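Side-chain contacts in FeoA (Thermococcus thioreducens, PDB 3E19), which probably takes part in ferrous iron uptake as a small SH3-like beta-barrel partner or regulator of the Feo transport system: residues S8-G13 / V72-L77; I42-S47 / G51-S56. One frame throughout, in Å; residues are numbered along the deposited sequence.

Interaction 1: residues S8-G13 / V72-L77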
loop_
_atom_site.group_PDB
_atom_site.type_symbol
_atom_site.label_atom_id
_atom_site.label_comp_id
_atom_site.label_asym_id
_atom_site.label_seq_id
_atom_site.Cartn_x
_atom_site.Cartn_y
_atom_site.Cartn_z
ATOM N N SER C 8 29.744 7.111 5.761
ATOM C CA SER C 8 30.150 6.132 6.809
ATOM C C SER C 8 30.980 6.718 7.950
ATOM O O SER C 8 31.041 6.114 9.036
ATOM C CB SER C 8 30.928 4.984 6.172
ATOM O OG SER C 8 32.082 5.456 5.482
ATOM N N GLU C 9 31.621 7.865 7.718
ATOM C CA GLU C 9 32.447 8.511 8.719
ATOM C C GLU C 9 31.764 9.644 9.448
ATOM O O GLU C 9 32.370 10.250 10.302
ATOM C CB GLU C 9 33.788 8.970 8.111
ATOM C CG GLU C 9 34.635 7.786 7.802
ATOM C CD GLU C 9 35.835 8.078 6.916
ATOM O OE1 GLU C 9 36.285 9.245 6.850
ATOM O OE2 GLU C 9 36.314 7.097 6.286
ATOM N N MET C 10 30.495 9.900 9.159
ATOM C CA MET C 10 29.811 11.021 9.751
ATOM C C MET C 10 29.016 10.575 10.968
ATOM O O MET C 10 28.602 9.448 11.085
ATOM C CB MET C 10 28.877 11.656 8.738
ATOM C CG MET C 10 29.623 12.293 7.618
ATOM S SD MET C 10 28.490 12.883 6.356
ATOM C CE MET C 10 27.761 14.305 7.205
ATOM N N GLY C 11 28.799 11.472 11.885
ATOM C CA GLY C 11 28.202 11.076 13.157
ATOM C C GLY C 11 26.918 11.822 13.390
ATOM O O GLY C 11 26.671 12.829 12.746
ATOM N N PRO C 12 26.114 11.341 14.346
ATOM C CA PRO C 12 24.856 11.963 14.686
ATOM C C PRO C 12 24.997 13.481 14.795
ATOM O O PRO C 12 25.986 13.999 15.354
ATOM C CB PRO C 12 24.531 11.346 16.042
ATOM C CG PRO C 12 25.080 9.983 15.936
ATOM C CD PRO C 12 26.380 10.158 15.191
ATOM N N GLY C 13 24.028 14.186 14.245
ATOM C CA GLY C 13 24.094 15.617 14.161
ATOM C C GLY C 13 24.763 16.195 12.924
ATOM O O GLY C 13 24.474 17.328 12.594
ATOM N N VAL C 72 29.123 6.960 -0.387
ATOM C CA VAL C 72 28.527 8.266 -0.483
ATOM C C VAL C 72 29.537 9.336 0.010
ATOM O O VAL C 72 29.840 9.377 1.186
ATOM C CB VAL C 72 27.211 8.327 0.283
ATOM C CG1 VAL C 72 26.552 9.671 0.116
ATOM C CG2 VAL C 72 26.296 7.232 -0.160
ATOM N N MET C 73 30.076 10.183 -0.873
ATOM C CA MET C 73 31.016 11.232 -0.424
ATOM C C MET C 73 30.241 12.502 -0.170
ATOM O O MET C 73 29.466 12.965 -1.022
ATOM C CB MET C 73 32.104 11.507 -1.510
ATOM C CG MET C 73 32.985 10.316 -1.803
ATOM S SD MET C 73 33.817 9.722 -0.295
ATOM C CE MET C 73 34.440 11.357 0.288
ATOM N N VAL C 74 30.451 13.102 0.970
ATOM C CA VAL C 74 29.609 14.181 1.411
ATOM C C VAL C 74 30.527 15.354 1.745
ATOM O O VAL C 74 31.584 15.157 2.366
ATOM C CB VAL C 74 28.816 13.743 2.636
ATOM C CG1 VAL C 74 27.884 14.848 3.160
ATOM C CG2 VAL C 74 28.017 12.494 2.270
ATOM N N ARG C 75 30.128 16.554 1.356
ATOM C CA ARG C 75 30.763 17.750 1.913
ATOM C C ARG C 75 29.965 18.240 3.110
ATOM O O ARG C 75 28.774 18.488 2.993
ATOM C CB ARG C 75 30.894 18.839 0.871
ATOM C CG ARG C 75 29.619 19.379 0.238
ATOM C CD ARG C 75 30.050 20.399 -0.855
ATOM N NE ARG C 75 30.624 21.623 -0.295
ATOM C CZ ARG C 75 31.289 22.556 -0.998
ATOM N NH1 ARG C 75 31.733 23.636 -0.368
ATOM N NH2 ARG C 75 31.585 22.385 -2.293
ATOM N N LYS C 76 30.619 18.313 4.270
ATOM C CA LYS C 76 29.971 18.748 5.506
ATOM C C LYS C 76 29.606 20.205 5.423
ATOM O O LYS C 76 30.314 21.017 4.788
ATOM C CB LYS C 76 30.880 18.522 6.709
ATOM C CG LYS C 76 31.024 17.037 7.033
ATOM C CD LYS C 76 32.005 16.758 8.208
ATOM C CE LYS C 76 31.308 16.809 9.564
ATOM N NZ LYS C 76 32.221 16.247 10.648
ATOM N N LEU C 77 28.506 20.542 6.072
ATOM C CA LEU C 77 28.027 21.918 6.073
ATOM C C LEU C 77 28.424 22.657 7.350
ATOM O O LEU C 77 28.720 22.011 8.359
ATOM C CB LEU C 77 26.520 21.943 5.870
ATOM C CG LEU C 77 26.196 21.783 4.393
ATOM C CD1 LEU C 77 24.700 21.579 4.238
ATOM C CD2 LEU C 77 26.722 23.005 3.560
#
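Met10 and Lys76 are the residues whose CA atoms come nearest across the two segments, 8.8 Å apart, and no backbone hydrogen bond joins the segments. Residues 8-13 belong to the loop between strands 4-6 and 15-21 of an SH3-like beta-barrel; residues 72-76 form a strand lying between those same two strands in the sheet. Side chains therefore span the gap, chiefly that of Met10, which reaches from the loop toward Val74. The CG of Met10 lies anti to its own carbonyl carbon (chi1 -67°), the next torsion is extended, and a bend at chi3 (72°) turns the methyl CE toward Lys76. The sulphur SD of Met10 lies against CB and CG1 of Val74, each 3.8 Å away. The two side chains cross at about a right angle, and the contact is apolar throughout. Val5, on strand 4-6, and Val44, on strand 41-46, also touch Met10, while Ile42 touches Val74, so the pair is part of the barrel interior. Lys76 closes one border with the aliphatic part of its chain, its ammonium making a long, weak ion pair with Asp14. The same carboxylate takes a hydrogen bond from the backbone N of Gly11, tying down the loop just after Met10. At that border Met10 CE stands 4.3 Å from Lys76 CG.

Interaction 2: residues I42-S47 / G51-S56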
loop_
_atom_site.group_PDB
_atom_site.type_symbol
_atom_site.label_atom_id
_atom_site.label_comp_id
_atom_site.label_asym_id
_atom_site.label_seq_id
_atom_site.Cartn_x
_atom_site.Cartn_y
_atom_site.Cartn_z
ATOM N N ILE C 42 21.863 15.584 3.494
ATOM C CA ILE C 42 21.679 14.484 4.390
ATOM C C ILE C 42 21.966 14.967 5.811
ATOM O O ILE C 42 22.895 15.760 6.031
ATOM C CB ILE C 42 22.568 13.265 3.942
ATOM C CG1 ILE C 42 22.707 12.214 5.041
ATOM C CG2 ILE C 42 23.943 13.654 3.484
ATOM C CD1 ILE C 42 23.049 10.917 4.463
ATOM N N GLN C 43 21.142 14.516 6.756
ATOM C CA GLN C 43 21.466 14.594 8.161
ATOM C C GLN C 43 21.584 13.226 8.760
ATOM O O GLN C 43 20.729 12.362 8.547
ATOM C CB GLN C 43 20.421 15.353 8.961
ATOM C CG GLN C 43 20.886 15.633 10.409
ATOM C CD GLN C 43 19.794 16.289 11.238
ATOM O OE1 GLN C 43 19.817 16.256 12.484
ATOM N NE2 GLN C 43 18.802 16.852 10.554
ATOM N N VAL C 44 22.648 13.053 9.533
ATOM C CA VAL C 44 22.885 11.822 10.223
ATOM C C VAL C 44 22.187 11.930 11.572
ATOM O O VAL C 44 22.412 12.904 12.303
ATOM C CB VAL C 44 24.356 11.590 10.392
ATOM C CG1 VAL C 44 24.583 10.247 11.128
ATOM C CG2 VAL C 44 24.997 11.630 8.977
ATOM N N LEU C 45 21.316 10.959 11.847
ATOM C CA LEU C 45 20.493 10.952 13.062
ATOM C C LEU C 45 21.036 10.004 14.129
ATOM O O LEU C 45 20.947 10.303 15.294
ATOM C CB LEU C 45 19.059 10.548 12.736
ATOM C CG LEU C 45 18.284 11.390 11.728
ATOM C CD1 LEU C 45 16.848 10.970 11.745
ATOM C CD2 LEU C 45 18.370 12.862 12.038
ATOM N N GLU C 46 21.556 8.853 13.724
ATOM C CA GLU C 46 22.068 7.844 14.661
ATOM C C GLU C 46 23.108 7.018 13.958
ATOM O O GLU C 46 23.013 6.782 12.757
ATOM C CB GLU C 46 21.003 6.853 15.207
ATOM C CG GLU C 46 19.566 7.284 15.101
ATOM C CD GLU C 46 18.584 6.190 15.502
ATOM O OE1 GLU C 46 19.035 5.174 16.094
ATOM O OE2 GLU C 46 17.357 6.349 15.212
ATOM N N SER C 47 24.077 6.545 14.734
ATOM C CA SER C 47 25.094 5.644 14.239
ATOM C C SER C 47 25.686 4.826 15.371
ATOM O O SER C 47 25.705 5.282 16.529
ATOM C CB SER C 47 26.198 6.435 13.561
ATOM O OG SER C 47 27.058 5.566 12.853
ATOM N N GLY C 51 27.126 -0.331 12.479
ATOM C CA GLY C 51 25.908 0.108 11.831
ATOM C C GLY C 51 24.649 -0.356 12.548
ATOM O O GLY C 51 24.734 -0.952 13.623
ATOM N N PRO C 52 23.471 -0.054 11.979
ATOM C CA PRO C 52 23.338 0.759 10.762
ATOM C C PRO C 52 23.487 2.261 11.071
ATOM O O PRO C 52 23.536 2.671 12.245
ATOM C CB PRO C 52 21.899 0.461 10.292
ATOM C CG PRO C 52 21.152 0.164 11.518
ATOM C CD PRO C 52 22.162 -0.438 12.523
ATOM N N ILE C 53 23.516 3.072 10.025
ATOM C CA ILE C 53 23.388 4.515 10.200
ATOM C C ILE C 53 21.971 4.924 9.855
ATOM O O ILE C 53 21.433 4.511 8.809
ATOM C CB ILE C 53 24.377 5.239 9.252
ATOM C CG1 ILE C 53 25.786 4.678 9.453
ATOM C CG2 ILE C 53 24.357 6.738 9.486
ATOM C CD1 ILE C 53 26.826 5.301 8.531
ATOM N N ILE C 54 21.379 5.774 10.672
ATOM C CA ILE C 54 20.068 6.305 10.369
ATOM C C ILE C 54 20.243 7.723 9.883
ATOM O O ILE C 54 20.816 8.546 10.591
ATOM C CB ILE C 54 19.142 6.284 11.602
ATOM C CG1 ILE C 54 19.089 4.870 12.195
ATOM C CG2 ILE C 54 17.749 6.880 11.293
ATOM C CD1 ILE C 54 18.665 3.735 11.229
ATOM N N ILE C 55 19.742 8.002 8.681
ATOM C CA ILE C 55 19.806 9.323 8.082
ATOM C C ILE C 55 18.424 9.874 7.767
ATOM O O ILE C 55 17.435 9.142 7.675
ATOM C CB ILE C 55 20.641 9.330 6.747
ATOM C CG1 ILE C 55 19.959 8.458 5.678
ATOM C CG2 ILE C 55 22.076 8.796 6.982
ATOM C CD1 ILE C 55 20.635 8.415 4.247
ATOM N N SER C 56 18.392 11.180 7.530
ATOM C CA SER C 56 17.229 11.857 7.024
ATOM C C SER C 56 17.615 12.607 5.736
ATOM O O SER C 56 18.611 13.363 5.713
ATOM C CB SER C 56 16.742 12.810 8.094
ATOM O OG SER C 56 15.803 13.718 7.587
#
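Ile42 sends CG1 anti to its backbone N (chi1 165°) and stays extended to CD1, which reaches Ile55; Ile55 holds CG1 between its own N and carbonyl carbon (chi1 64°), so that Ile42 CD1 fits against both branches of Ile55. At 3.4 Å from Ile55 CG2 and 3.5 Å from Ile55 CD1, Ile42 CD1 sits tighter than usual van der Waals contact. Farther along this buried face, Val44 CG1 meets Ile53 CG2 at 3.9 Å. Leu36 touches both Ile42 and Ile55. The backbones form an antiparallel beta hairpin, strand 41-46 with strand 53-57, interrupted by a classic beta bulge: Leu45 and Glu46 together face Ile54. Ile54 O accepts both their amides in its carbonyl plane, Leu45 N at 2.8 Å and Glu46 N, on a lone pair, at 3.2 Å. Within the bulge, Ile54 N in turn donates to Glu46 O at 2.8 Å, tilted 26° from the carbonyl plane. At the other end Gln43 and Ser56 pair through two backbone bonds. On the more open face Glu46 lies alongside Ile54, both pointing the same way, its CD 3.6 Å from Ile54 CG1. Cutting Glu46 back to an alanine is likely to uncover this flank of Ile54 and to leave Arg61 without its long, weak ion-pair mate. Near the turn, Ser47 OG rests 3.7 Å from Ile53 CG1.

Interaction 1 is a small, buried contact made by side chains between a loop and a strand, whereas interaction 2 is a larger, partly buried hairpin whose backbone bonds set the register. The two adjoin at Val44: Gly13 N probably donates a hydrogen bond to Val44 O, and Pro12 N packs on Val44 CG1, so the 8-13 loop is fastened to strand 41-46. Both send apolar groups into the same barrel interior. Neither contact has a salt bridge between its own segments; the weak ion pairs of Lys76 and Glu46 run at the margins, to residues outside them. Only interaction 2 touches another chain of the assembly, where Pro52 packs on Val4 of the second subunit.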